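PDB 3AJY: ancestral congerin Con-anc, which binds a galactose-glucose disaccharide and probably other beta-galactosides, as a galectin-type lectin reconstructed as an ancestor of the fish congerins. Local coordinates for residues L46-N51 / F78-G83; V60-V65 / P110-K115; L18-V23 / A127-V132; I33-S38 / N119-A124. All coordinates share one frame; numbering follows the deposited sequence.

Interaction 1: residues L46-N51 / F78-G83; sequences LDHRFN and FPFSAG. With BGC (beta-D-glucopyranose), chain C; GAL (beta-D-galactopyranose), chain B.
Phe50 lays one face of its ring over the edge of Phe78. The two rings form a T-shaped pair, with planes at 85° and centroids 5.0 Å apart. Phe78 holds CG anti to its backbone N (chi1 -156°), which brings its ring edge to the Phe50 face. Phe78 CZ lies over that face, offset toward the rim, and Phe78 CE1 is 3.5 Å from Phe50 CD2. The rest of the Phe78 edge faces the chain: Phe78 CE2 sits 3.6 Å from Arg49 N and also packs on His48 CB. The Phe50 ring meets segment 78-83 again at its far end, where Phe50 CZ is 4.0 Å from Phe80 CB.

Phe80 turns its edge to the face of the His48 imidazole in a second, offset edge-to-face pair. Phe80 CE2 comes to 3.2 Å from His48 CD2, a tight approach. His48 ND1 is hydrogen-bonded to the backbone oxygen of Phe31, which should limit rotation of the ring.

The side chains of Asp47 and Arg49 leave the strand away from the loop, and Arg49 reaches the sugar. Arg49 NH1 gives a nearly straight bond, 175°, to the anti lone pair of Asp47 OD2, which lies in the guanidinium plane. Arg49 NH2 bonds to O3 of the glucose unit at 2.7 Å and salt-bridges Asp55. Asp47 OD2 has a second charged partner in Arg30.

No hydrogen bond joins the two segments. The aromatic cluster packs loop 78-83 against residues 48-50 of strand 41-52. His48 and Phe80 also touch Ile88 of strand 85-92, and Phe31 of strand 30-35 stacks on His48.

Interaction 2: residues V60-V65 / P110-K115; sequences VLNSMV and PNRYKK. With GAL (beta-D-galactopyranose), chain B.
Ser63 holds OG between its backbone N and carbonyl carbon (chi1 67°), where it meets two side chains of the 110-115 loop. Arg112 reaches it with a chain extended from CG to NE. Arg112 NH1 bonds to Ser63 OG over 3.1 Å at 166°. Ser63 OG also lies 2.6 Å from Tyr113 OH, a short hydrogen bond.

The same Arg112 NH1 bonds to Asn62 OD1 at 3.2 Å. This bond is more bent, at 140°. Both acceptors lie near the guanidinium plane, while the Asn62 amide stands perpendicular to it. Asn62 OD1 takes a second bond from Ser63 N at 2.7 Å. Two donors thus grip the oxygen and fix the rotation of the amide. Asn62 ND2 gives a 2.7 Å bond to galactose O6 and also bonds to the Glu70 backbone oxygen. Arg112 is therefore a second-shell residue behind this sugar contact. Val65 CG2 packs on the phenol end of Tyr113, 3.9 Å from CZ.

The loop follows strand 106-110 and lies against the end of strand 58-65. Strand 68-75 adds further partners: Glu70 OE1 is hydrogen-bonded to Tyr113 OH, and the Thr71 oxygen receives Arg112 NH2. Tyr113 also touches Ser43 of strand 41-52.

Interaction 3: residues L18-V23 / A127-V132; sequences LTVGGV and ARLTFV
Gly21 and Phe131 bond to each other through their backbones, each N to the other's O at 3.2 Å. Gly21 O also accepts from Thr130 N at 2.8 Å. That bond lies on a lone pair, whereas Phe131 N sits above the carbonyl plane. Two residues facing one make a classic beta bulge. Beyond it, Val23 and Arg128 form the next hydrogen-bonded pair, with Arg128 N 2.9 Å from Val23 O.

The main ring contact is CH-pi. Phe131 holds CG between its backbone N and carbonyl carbon (chi1 77°), which puts the ring over Gly21 of strand 18-24. Gly21 CA lies 4.0 Å from the centroid of the Phe131 ring, over its face. On the same side of the sheet Val23 lies under one face of the Arg128 guanidinium, with Val23 CG2 3.5 Å from Arg128 NH1.

On the face of Val20 and Val132 the contacts are apolar. Leu18 CD1 meets Val132 CG1 at 3.6 Å, and Leu129 CD2 meets Val20 CB at 3.8 Å.

Strand 127-134 is the outermost strand of its sheet within the chain. Phe131 and Val132 pair antiparallel with a strand of the second subunit, so the galectin beta-sandwich sheet continues across the dimer interface.

Interaction 4: residues I33-S38 / N119-A124; sequences INVGES and NFLSLA
Asn34 and Ser122 face each other on one side of the sheet, across a hydrogen-bonded antiparallel pair. Ser122 OG stands between its backbone N and carbonyl carbon (chi1 68°). Asn34 ND2 bonds to Ser122 OG at 3.1 Å, with OG tilted out of the amide plane. ND2 has a second partner in Ser32 OG, while OD1 takes a bond from His45 ND1. These bonds hold the buried amide at both ends. His45 itself binds galactose, so Asn34 is a second-shell residue of the sugar site.

On the same side, Phe120 lays its ring flat over the chain at Ser38. Its CG is anti to the backbone N (chi1 173°), which places the ring against Ser38. Ser38 C lies over the centre of one ring face, and Ser38 CA is 3.6 Å from Phe120 CG. Phe120 CB also touches the carbonyl carbon of Glu37, 3.4 Å away.

The opposite side is apolar. Val35 and Leu121 run alongside each other in the same direction, with Val35 CG1 3.8 Å from Leu121 CD1. The Ile33 and Leu123 side chains cross at a slant, with Ile33 CD1 3.9 Å from Leu123 CD1. These side chains face the other sheet, where Ile33 and Leu121 meet Val20.

Asn34 and Ser122 exchange backbone bonds, with Asn34 N 2.9 Å from Ser122 O. Gly36 O faces both Asn119 N and Phe120 N through two weak bonds, a classic beta bulge. These are neighbouring antiparallel strands of a galectin beta-sandwich, with Asn34, Ser122 and Phe120 on the sugar-side face and aliphatic side chains toward the core.

How the interactions relate
Interactions 1, 2 and 4 all reach the six-stranded sheet that carries the sugar site; interaction 3 lies in the five-stranded sheet across the sandwich. Along the chain, interaction 3 closes the longest loop. Interaction 4 is nested inside it, and interactions 1 and 2 cross within interaction 4. Interactions 1 and 2 have centres about 20 Å apart, yet both touch galactose through adjacent strands 41-52 and 58-65. Interactions 2 and 4 meet through the Lys115-Glu37 salt bridge. Interactions 3 and 4, with centres about 12 Å apart, pack face to face through Val20, Leu121 and Val132. Both also touch the second subunit, so the two sheets meet the dimer interface.

Interaction 1: residues L46-N51 / F78-G83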
# COMPACT_ATOMS: atom_id res chain seq x y z
N LEU A 46 12.35 -12.23 -1.99
CA LEU A 46 13.36 -11.96 -1.00
C LEU A 46 13.02 -12.71 0.28
O LEU A 46 12.21 -12.25 1.08
CB LEU A 46 13.43 -10.43 -0.81
CG LEU A 46 14.46 -9.73 0.06
CD1 LEU A 46 15.86 -9.83 -0.55
CD2 LEU A 46 14.02 -8.26 0.22
N ASP A 47 13.64 -13.88 0.49
CA ASP A 47 13.28 -14.77 1.59
C ASP A 47 14.31 -14.66 2.70
O ASP A 47 15.49 -14.99 2.49
CB ASP A 47 13.18 -16.23 1.10
CG ASP A 47 12.26 -17.11 1.97
OD1 ASP A 47 11.37 -16.57 2.66
OD2 ASP A 47 12.42 -18.36 1.94
N HIS A 48 13.88 -14.19 3.86
CA HIS A 48 14.77 -14.02 5.02
C HIS A 48 14.59 -15.20 5.93
O HIS A 48 13.61 -15.32 6.65
CB HIS A 48 14.43 -12.74 5.76
CG HIS A 48 14.26 -11.56 4.85
ND1 HIS A 48 13.08 -11.29 4.20
CD2 HIS A 48 15.14 -10.62 4.44
CE1 HIS A 48 13.22 -10.21 3.46
NE2 HIS A 48 14.47 -9.78 3.58
N ARG A 49 15.57 -16.09 5.87
CA ARG A 49 15.47 -17.38 6.53
C ARG A 49 16.29 -17.37 7.81
O ARG A 49 17.52 -17.41 7.78
CB ARG A 49 15.91 -18.50 5.58
CG ARG A 49 15.61 -18.19 4.15
CD ARG A 49 14.79 -19.20 3.41
NE ARG A 49 15.59 -20.19 2.72
CZ ARG A 49 15.30 -20.78 1.55
NH1 ARG A 49 14.23 -20.46 0.83
NH2 ARG A 49 16.12 -21.70 1.09
N PHE A 50 15.59 -17.29 8.93
CA PHE A 50 16.21 -17.50 10.22
C PHE A 50 16.69 -18.94 10.31
O PHE A 50 17.82 -19.22 10.70
CB PHE A 50 15.20 -17.20 11.33
CG PHE A 50 14.63 -15.81 11.26
CD1 PHE A 50 13.47 -15.55 10.53
CD2 PHE A 50 15.26 -14.76 11.91
CE1 PHE A 50 12.94 -14.26 10.46
CE2 PHE A 50 14.74 -13.47 11.85
CZ PHE A 50 13.60 -13.22 11.12
N ASN A 51 15.81 -19.87 9.92
CA ASN A 51 16.09 -21.28 10.07
C ASN A 51 15.22 -22.01 9.05
O ASN A 51 14.03 -22.19 9.31
CB ASN A 51 15.76 -21.71 11.51
CG ASN A 51 15.77 -23.23 11.70
OD1 ASN A 51 16.72 -23.92 11.32
ND2 ASN A 51 14.71 -23.75 12.32
N PHE A 78 22.24 -10.31 7.54
CA PHE A 78 20.97 -10.64 8.16
C PHE A 78 20.67 -9.81 9.41
O PHE A 78 21.03 -10.21 10.52
CB PHE A 78 20.95 -12.15 8.46
CG PHE A 78 19.57 -12.71 8.56
CD1 PHE A 78 18.92 -12.76 9.78
CD2 PHE A 78 18.92 -13.19 7.43
CE1 PHE A 78 17.64 -13.28 9.87
CE2 PHE A 78 17.66 -13.72 7.51
CZ PHE A 78 17.01 -13.76 8.74
N PRO A 79 20.01 -8.65 9.23
CA PRO A 79 19.77 -7.78 10.37
C PRO A 79 18.49 -8.06 11.15
O PRO A 79 18.16 -7.32 12.07
CB PRO A 79 19.69 -6.39 9.73
CG PRO A 79 19.16 -6.62 8.38
CD PRO A 79 19.50 -8.07 7.99
N PHE A 80 17.78 -9.13 10.79
CA PHE A 80 16.45 -9.37 11.34
C PHE A 80 16.43 -10.31 12.54
O PHE A 80 17.29 -11.17 12.67
CB PHE A 80 15.52 -9.88 10.23
CG PHE A 80 15.35 -8.90 9.10
CD1 PHE A 80 14.94 -7.59 9.36
CD2 PHE A 80 15.60 -9.28 7.79
CE1 PHE A 80 14.78 -6.68 8.33
CE2 PHE A 80 15.44 -8.37 6.75
CZ PHE A 80 15.02 -7.08 7.02
N SER A 81 15.44 -10.13 13.42
CA SER A 81 15.21 -11.01 14.57
C SER A 81 13.73 -11.28 14.79
O SER A 81 12.90 -10.39 14.58
CB SER A 81 15.76 -10.37 15.85
OG SER A 81 17.13 -10.06 15.71
N ALA A 82 13.40 -12.49 15.24
CA ALA A 82 12.01 -12.84 15.57
C ALA A 82 11.40 -11.78 16.49
O ALA A 82 12.08 -11.26 17.38
CB ALA A 82 11.95 -14.22 16.24
N GLY A 83 10.14 -11.46 16.25
CA GLY A 83 9.40 -10.51 17.08
C GLY A 83 9.69 -9.01 16.90
O GLY A 83 9.07 -8.18 17.56
C2 BGC C . 16.58 -25.07 -1.74
C3 BGC C . 15.43 -24.25 -1.17
C4 BGC C . 14.10 -24.55 -1.88
C5 BGC C . 13.89 -26.07 -1.91
C6 BGC C . 12.62 -26.57 -2.59
C1 BGC C . 16.15 -26.53 -1.76
O1 BGC C . 17.17 -27.28 -2.36
O2 BGC C . 17.72 -24.92 -0.92
O3 BGC C . 15.79 -22.91 -1.28
O4 BGC C . 13.06 -23.96 -1.13
O5 BGC C . 15.00 -26.65 -2.56
O6 BGC C . 12.61 -26.06 -3.90
C1 GAL B . 12.24 -23.07 -1.90
C2 GAL B . 11.05 -22.71 -1.02
C3 GAL B . 10.16 -21.67 -1.71
C4 GAL B . 11.01 -20.48 -2.18
C5 GAL B . 12.17 -20.98 -3.06
C6 GAL B . 13.08 -19.85 -3.57
O2 GAL B . 10.30 -23.86 -0.74
O3 GAL B . 9.19 -21.24 -0.77
O4 GAL B . 11.51 -19.78 -1.06
O5 GAL B . 12.95 -21.92 -2.34
O6 GAL B . 14.05 -20.38 -4.46

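Interaction 2: residues V60-V65 / P110-K115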
# COMPACT_ATOMS: atom_id res chain seq x y z
N VAL A 60 17.66 -15.51 0.90
CA VAL A 60 17.66 -16.20 -0.38
C VAL A 60 16.90 -15.30 -1.33
O VAL A 60 15.79 -14.84 -1.02
CB VAL A 60 17.00 -17.61 -0.26
CG1 VAL A 60 16.79 -18.24 -1.67
CG2 VAL A 60 17.85 -18.51 0.64
N LEU A 61 17.49 -15.03 -2.49
CA LEU A 61 16.86 -14.24 -3.53
C LEU A 61 16.65 -15.11 -4.74
O LEU A 61 17.47 -15.94 -5.07
CB LEU A 61 17.74 -13.04 -3.92
CG LEU A 61 18.12 -12.05 -2.82
CD1 LEU A 61 19.35 -12.50 -2.05
CD2 LEU A 61 18.35 -10.69 -3.44
N ASN A 62 15.54 -14.90 -5.43
CA ASN A 62 15.23 -15.72 -6.58
C ASN A 62 14.12 -15.07 -7.35
O ASN A 62 13.49 -14.15 -6.86
CB ASN A 62 14.83 -17.13 -6.13
CG ASN A 62 15.03 -18.18 -7.21
OD1 ASN A 62 15.31 -17.85 -8.37
ND2 ASN A 62 14.86 -19.46 -6.84
N SER A 63 13.87 -15.58 -8.56
CA SER A 63 12.72 -15.18 -9.34
C SER A 63 11.91 -16.43 -9.61
O SER A 63 12.40 -17.54 -9.40
CB SER A 63 13.14 -14.51 -10.65
OG SER A 63 13.78 -15.44 -11.53
N MET A 64 10.68 -16.24 -10.07
CA MET A 64 9.80 -17.35 -10.32
C MET A 64 9.01 -17.13 -11.59
O MET A 64 8.63 -16.00 -11.92
CB MET A 64 8.83 -17.51 -9.16
CG MET A 64 8.06 -18.78 -9.21
SD MET A 64 6.90 -18.86 -7.88
CE MET A 64 6.52 -20.62 -8.00
N VAL A 65 8.77 -18.24 -12.27
CA VAL A 65 7.91 -18.34 -13.44
C VAL A 65 6.81 -19.39 -13.11
O VAL A 65 6.92 -20.12 -12.11
CB VAL A 65 8.83 -18.65 -14.64
CG1 VAL A 65 8.36 -19.76 -15.48
CG2 VAL A 65 9.12 -17.36 -15.46
N PRO A 110 19.61 -9.51 -10.32
CA PRO A 110 19.24 -9.29 -11.71
C PRO A 110 17.74 -9.11 -11.99
O PRO A 110 16.90 -9.82 -11.42
CB PRO A 110 19.76 -10.54 -12.43
CG PRO A 110 20.14 -11.52 -11.35
CD PRO A 110 20.48 -10.69 -10.15
N ASN A 111 17.44 -8.16 -12.86
CA ASN A 111 16.11 -8.00 -13.43
C ASN A 111 15.94 -8.98 -14.62
O ASN A 111 15.99 -8.58 -15.80
CB ASN A 111 15.89 -6.53 -13.82
CG ASN A 111 14.44 -6.19 -14.12
OD1 ASN A 111 14.07 -5.00 -14.21
ND2 ASN A 111 13.60 -7.21 -14.32
N ARG A 112 15.73 -10.25 -14.30
CA ARG A 112 15.77 -11.35 -15.29
C ARG A 112 14.72 -11.26 -16.41
O ARG A 112 14.96 -11.71 -17.55
CB ARG A 112 15.67 -12.71 -14.60
CG ARG A 112 16.88 -13.06 -13.75
CD ARG A 112 16.59 -14.22 -12.79
NE ARG A 112 17.80 -14.66 -12.10
CZ ARG A 112 17.83 -15.57 -11.13
NH1 ARG A 112 16.71 -16.14 -10.70
NH2 ARG A 112 18.99 -15.90 -10.58
N TYR A 113 13.56 -10.69 -16.10
CA TYR A 113 12.52 -10.61 -17.11
C TYR A 113 12.40 -9.18 -17.67
O TYR A 113 11.45 -8.85 -18.37
CB TYR A 113 11.19 -11.18 -16.59
CG TYR A 113 11.41 -12.47 -15.79
CD1 TYR A 113 11.08 -12.53 -14.44
CD2 TYR A 113 12.00 -13.60 -16.38
CE1 TYR A 113 11.30 -13.70 -13.70
CE2 TYR A 113 12.25 -14.78 -15.64
CZ TYR A 113 11.89 -14.81 -14.30
OH TYR A 113 12.12 -15.94 -13.52
N LYS A 114 13.42 -8.36 -17.39
CA LYS A 114 13.53 -7.03 -17.99
C LYS A 114 12.25 -6.24 -17.80
O LYS A 114 11.75 -5.58 -18.72
CB LYS A 114 13.88 -7.17 -19.48
CG LYS A 114 15.21 -7.91 -19.69
CD LYS A 114 15.58 -8.09 -21.16
CE LYS A 114 17.00 -8.64 -21.28
NZ LYS A 114 17.72 -8.16 -22.50
N LYS A 115 11.70 -6.33 -16.59
CA LYS A 115 10.47 -5.62 -16.23
C LYS A 115 10.77 -4.14 -15.98
O LYS A 115 11.81 -3.80 -15.45
CB LYS A 115 9.84 -6.28 -15.01
CG LYS A 115 9.23 -7.66 -15.30
CD LYS A 115 8.08 -7.52 -16.31
CE LYS A 115 7.70 -8.85 -16.94
NZ LYS A 115 7.03 -9.76 -15.97
C1 GAL B . 12.24 -23.07 -1.90
C2 GAL B . 11.05 -22.71 -1.02
C3 GAL B . 10.16 -21.67 -1.71
C4 GAL B . 11.01 -20.48 -2.18
C5 GAL B . 12.17 -20.98 -3.06
C6 GAL B . 13.08 -19.85 -3.57
O2 GAL B . 10.30 -23.86 -0.74
O3 GAL B . 9.19 -21.24 -0.77
O4 GAL B . 11.51 -19.78 -1.06
O5 GAL B . 12.95 -21.92 -2.34
O6 GAL B . 14.05 -20.38 -4.46

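Interaction 3: residues L18-V23 / A127-V132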
# COMPACT_ATOMS: atom_id res chain seq x y z
N LEU A 18 10.02 1.39 -3.35
CA LEU A 18 9.00 0.70 -2.58
C LEU A 18 9.56 0.36 -1.22
O LEU A 18 10.51 -0.39 -1.14
CB LEU A 18 8.54 -0.59 -3.29
CG LEU A 18 7.49 -1.47 -2.60
CD1 LEU A 18 6.06 -0.94 -2.81
CD2 LEU A 18 7.60 -2.91 -3.09
N THR A 19 8.96 0.91 -0.17
CA THR A 19 9.31 0.56 1.20
C THR A 19 8.18 -0.25 1.84
O THR A 19 7.05 0.20 1.86
CB THR A 19 9.54 1.83 2.07
OG1 THR A 19 10.61 2.60 1.50
CG2 THR A 19 9.91 1.45 3.49
N VAL A 20 8.51 -1.44 2.34
CA VAL A 20 7.56 -2.21 3.14
C VAL A 20 8.06 -2.31 4.59
O VAL A 20 9.27 -2.46 4.85
CB VAL A 20 7.30 -3.62 2.55
CG1 VAL A 20 6.49 -3.51 1.26
CG2 VAL A 20 8.61 -4.38 2.30
N GLY A 21 7.12 -2.23 5.51
CA GLY A 21 7.41 -2.37 6.94
C GLY A 21 6.42 -3.31 7.61
O GLY A 21 5.32 -3.52 7.12
N GLY A 22 6.82 -3.89 8.74
CA GLY A 22 5.94 -4.81 9.44
C GLY A 22 6.66 -5.35 10.63
O GLY A 22 7.69 -4.80 11.04
N VAL A 23 6.11 -6.43 11.20
CA VAL A 23 6.64 -7.05 12.41
C VAL A 23 6.78 -8.54 12.16
O VAL A 23 5.83 -9.20 11.69
CB VAL A 23 5.72 -6.79 13.62
CG1 VAL A 23 6.31 -7.41 14.91
CG2 VAL A 23 5.48 -5.27 13.82
N ALA A 127 5.63 -13.35 9.37
CA ALA A 127 5.64 -11.90 9.68
C ALA A 127 4.29 -11.38 9.28
O ALA A 127 3.48 -12.12 8.71
CB ALA A 127 6.76 -11.19 8.87
N ARG A 128 4.04 -10.11 9.58
CA ARG A 128 2.87 -9.42 9.08
C ARG A 128 3.31 -8.11 8.42
O ARG A 128 4.26 -7.47 8.88
CB ARG A 128 1.85 -9.16 10.20
CG ARG A 128 2.30 -8.21 11.30
CD ARG A 128 1.16 -7.83 12.25
NE ARG A 128 1.63 -8.03 13.62
CZ ARG A 128 2.04 -7.06 14.43
NH1 ARG A 128 2.01 -5.79 14.06
NH2 ARG A 128 2.47 -7.37 15.64
N LEU A 129 2.63 -7.74 7.34
CA LEU A 129 2.88 -6.50 6.62
C LEU A 129 2.03 -5.41 7.23
O LEU A 129 0.80 -5.56 7.30
CB LEU A 129 2.46 -6.65 5.17
CG LEU A 129 3.24 -6.03 3.98
CD1 LEU A 129 2.22 -5.61 2.93
CD2 LEU A 129 4.21 -4.91 4.31
N THR A 130 2.67 -4.32 7.66
CA THR A 130 1.98 -3.18 8.27
C THR A 130 1.73 -2.09 7.24
O THR A 130 0.65 -1.54 7.18
CB THR A 130 2.77 -2.57 9.45
OG1 THR A 130 3.07 -3.57 10.42
CG2 THR A 130 1.97 -1.45 10.15
N PHE A 131 2.74 -1.75 6.45
CA PHE A 131 2.55 -0.66 5.52
C PHE A 131 3.34 -0.85 4.24
O PHE A 131 4.31 -1.61 4.17
CB PHE A 131 2.86 0.70 6.18
CG PHE A 131 4.32 0.98 6.32
CD1 PHE A 131 4.96 0.77 7.52
CD2 PHE A 131 5.07 1.41 5.22
CE1 PHE A 131 6.34 1.01 7.65
CE2 PHE A 131 6.44 1.64 5.34
CZ PHE A 131 7.07 1.44 6.55
N VAL A 132 2.87 -0.15 3.21
CA VAL A 132 3.51 -0.13 1.92
C VAL A 132 3.68 1.35 1.59
O VAL A 132 2.73 2.11 1.65
CB VAL A 132 2.64 -0.82 0.85
CG1 VAL A 132 3.34 -0.86 -0.49
CG2 VAL A 132 2.27 -2.24 1.30

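Interaction 4: residues I33-S38 / N119-A124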
# COMPACT_ATOMS: atom_id res chain seq x y z
N ILE A 33 9.48 -11.10 0.99
CA ILE A 33 8.87 -10.02 0.25
C ILE A 33 8.91 -10.46 -1.19
O ILE A 33 9.94 -10.94 -1.65
CB ILE A 33 9.64 -8.68 0.46
CG1 ILE A 33 9.61 -8.29 1.95
CG2 ILE A 33 9.08 -7.58 -0.45
CD1 ILE A 33 8.17 -8.24 2.59
N ASN A 34 7.79 -10.33 -1.89
CA ASN A 34 7.67 -10.79 -3.27
C ASN A 34 7.10 -9.72 -4.18
O ASN A 34 6.05 -9.14 -3.89
CB ASN A 34 6.77 -12.02 -3.32
CG ASN A 34 7.19 -13.07 -2.34
OD1 ASN A 34 8.20 -13.75 -2.54
ND2 ASN A 34 6.44 -13.21 -1.26
N VAL A 35 7.78 -9.44 -5.27
CA VAL A 35 7.28 -8.47 -6.21
C VAL A 35 7.35 -9.02 -7.63
O VAL A 35 8.35 -9.62 -8.02
CB VAL A 35 7.99 -7.10 -6.06
CG1 VAL A 35 7.69 -6.51 -4.68
CG2 VAL A 35 9.48 -7.25 -6.22
N GLY A 36 6.28 -8.83 -8.39
CA GLY A 36 6.23 -9.30 -9.77
C GLY A 36 4.90 -9.03 -10.41
O GLY A 36 4.39 -7.91 -10.35
N GLU A 37 4.34 -10.07 -11.02
CA GLU A 37 3.06 -9.99 -11.73
C GLU A 37 1.94 -10.63 -10.96
O GLU A 37 0.78 -10.21 -11.10
CB GLU A 37 3.14 -10.77 -13.04
CG GLU A 37 4.00 -10.16 -14.12
CD GLU A 37 3.90 -10.95 -15.41
OE1 GLU A 37 2.86 -11.63 -15.62
OE2 GLU A 37 4.85 -10.87 -16.22
N SER A 38 2.28 -11.68 -10.20
CA SER A 38 1.30 -12.47 -9.44
C SER A 38 2.01 -13.43 -8.48
O SER A 38 3.24 -13.54 -8.51
CB SER A 38 0.40 -13.28 -10.39
OG SER A 38 1.09 -14.42 -10.88
N ASN A 119 3.35 -5.08 -10.77
CA ASN A 119 1.97 -4.82 -10.34
C ASN A 119 1.48 -5.64 -9.14
O ASN A 119 0.33 -5.49 -8.71
CB ASN A 119 1.00 -5.01 -11.52
CG ASN A 119 1.26 -4.03 -12.65
OD1 ASN A 119 0.84 -2.85 -12.59
ND2 ASN A 119 1.95 -4.50 -13.70
N PHE A 120 2.36 -6.47 -8.60
CA PHE A 120 1.98 -7.37 -7.51
C PHE A 120 3.04 -7.37 -6.42
O PHE A 120 4.22 -7.45 -6.70
CB PHE A 120 1.75 -8.79 -8.05
CG PHE A 120 1.54 -9.83 -6.98
CD1 PHE A 120 2.62 -10.44 -6.36
CD2 PHE A 120 0.24 -10.20 -6.60
CE1 PHE A 120 2.43 -11.42 -5.37
CE2 PHE A 120 0.04 -11.18 -5.61
CZ PHE A 120 1.13 -11.78 -5.00
N LEU A 121 2.57 -7.26 -5.18
CA LEU A 121 3.39 -7.35 -3.97
C LEU A 121 2.72 -8.24 -2.94
O LEU A 121 1.52 -8.12 -2.70
CB LEU A 121 3.61 -5.95 -3.35
CG LEU A 121 4.04 -5.88 -1.87
CD1 LEU A 121 5.47 -6.34 -1.66
CD2 LEU A 121 3.88 -4.47 -1.25
N SER A 122 3.50 -9.10 -2.30
CA SER A 122 3.01 -9.81 -1.12
C SER A 122 4.15 -9.93 -0.13
O SER A 122 5.31 -9.77 -0.50
CB SER A 122 2.53 -11.22 -1.48
OG SER A 122 3.63 -12.02 -1.86
N LEU A 123 3.77 -10.21 1.11
CA LEU A 123 4.64 -10.78 2.12
C LEU A 123 4.13 -12.20 2.41
O LEU A 123 2.91 -12.43 2.49
CB LEU A 123 4.54 -9.96 3.40
CG LEU A 123 5.29 -10.45 4.63
CD1 LEU A 123 5.80 -9.30 5.45
CD2 LEU A 123 4.41 -11.34 5.49
N ALA A 124 5.05 -13.13 2.60
CA ALA A 124 4.67 -14.50 2.93
C ALA A 124 5.50 -14.96 4.09
O ALA A 124 6.55 -14.35 4.38
CB ALA A 124 4.86 -15.43 1.72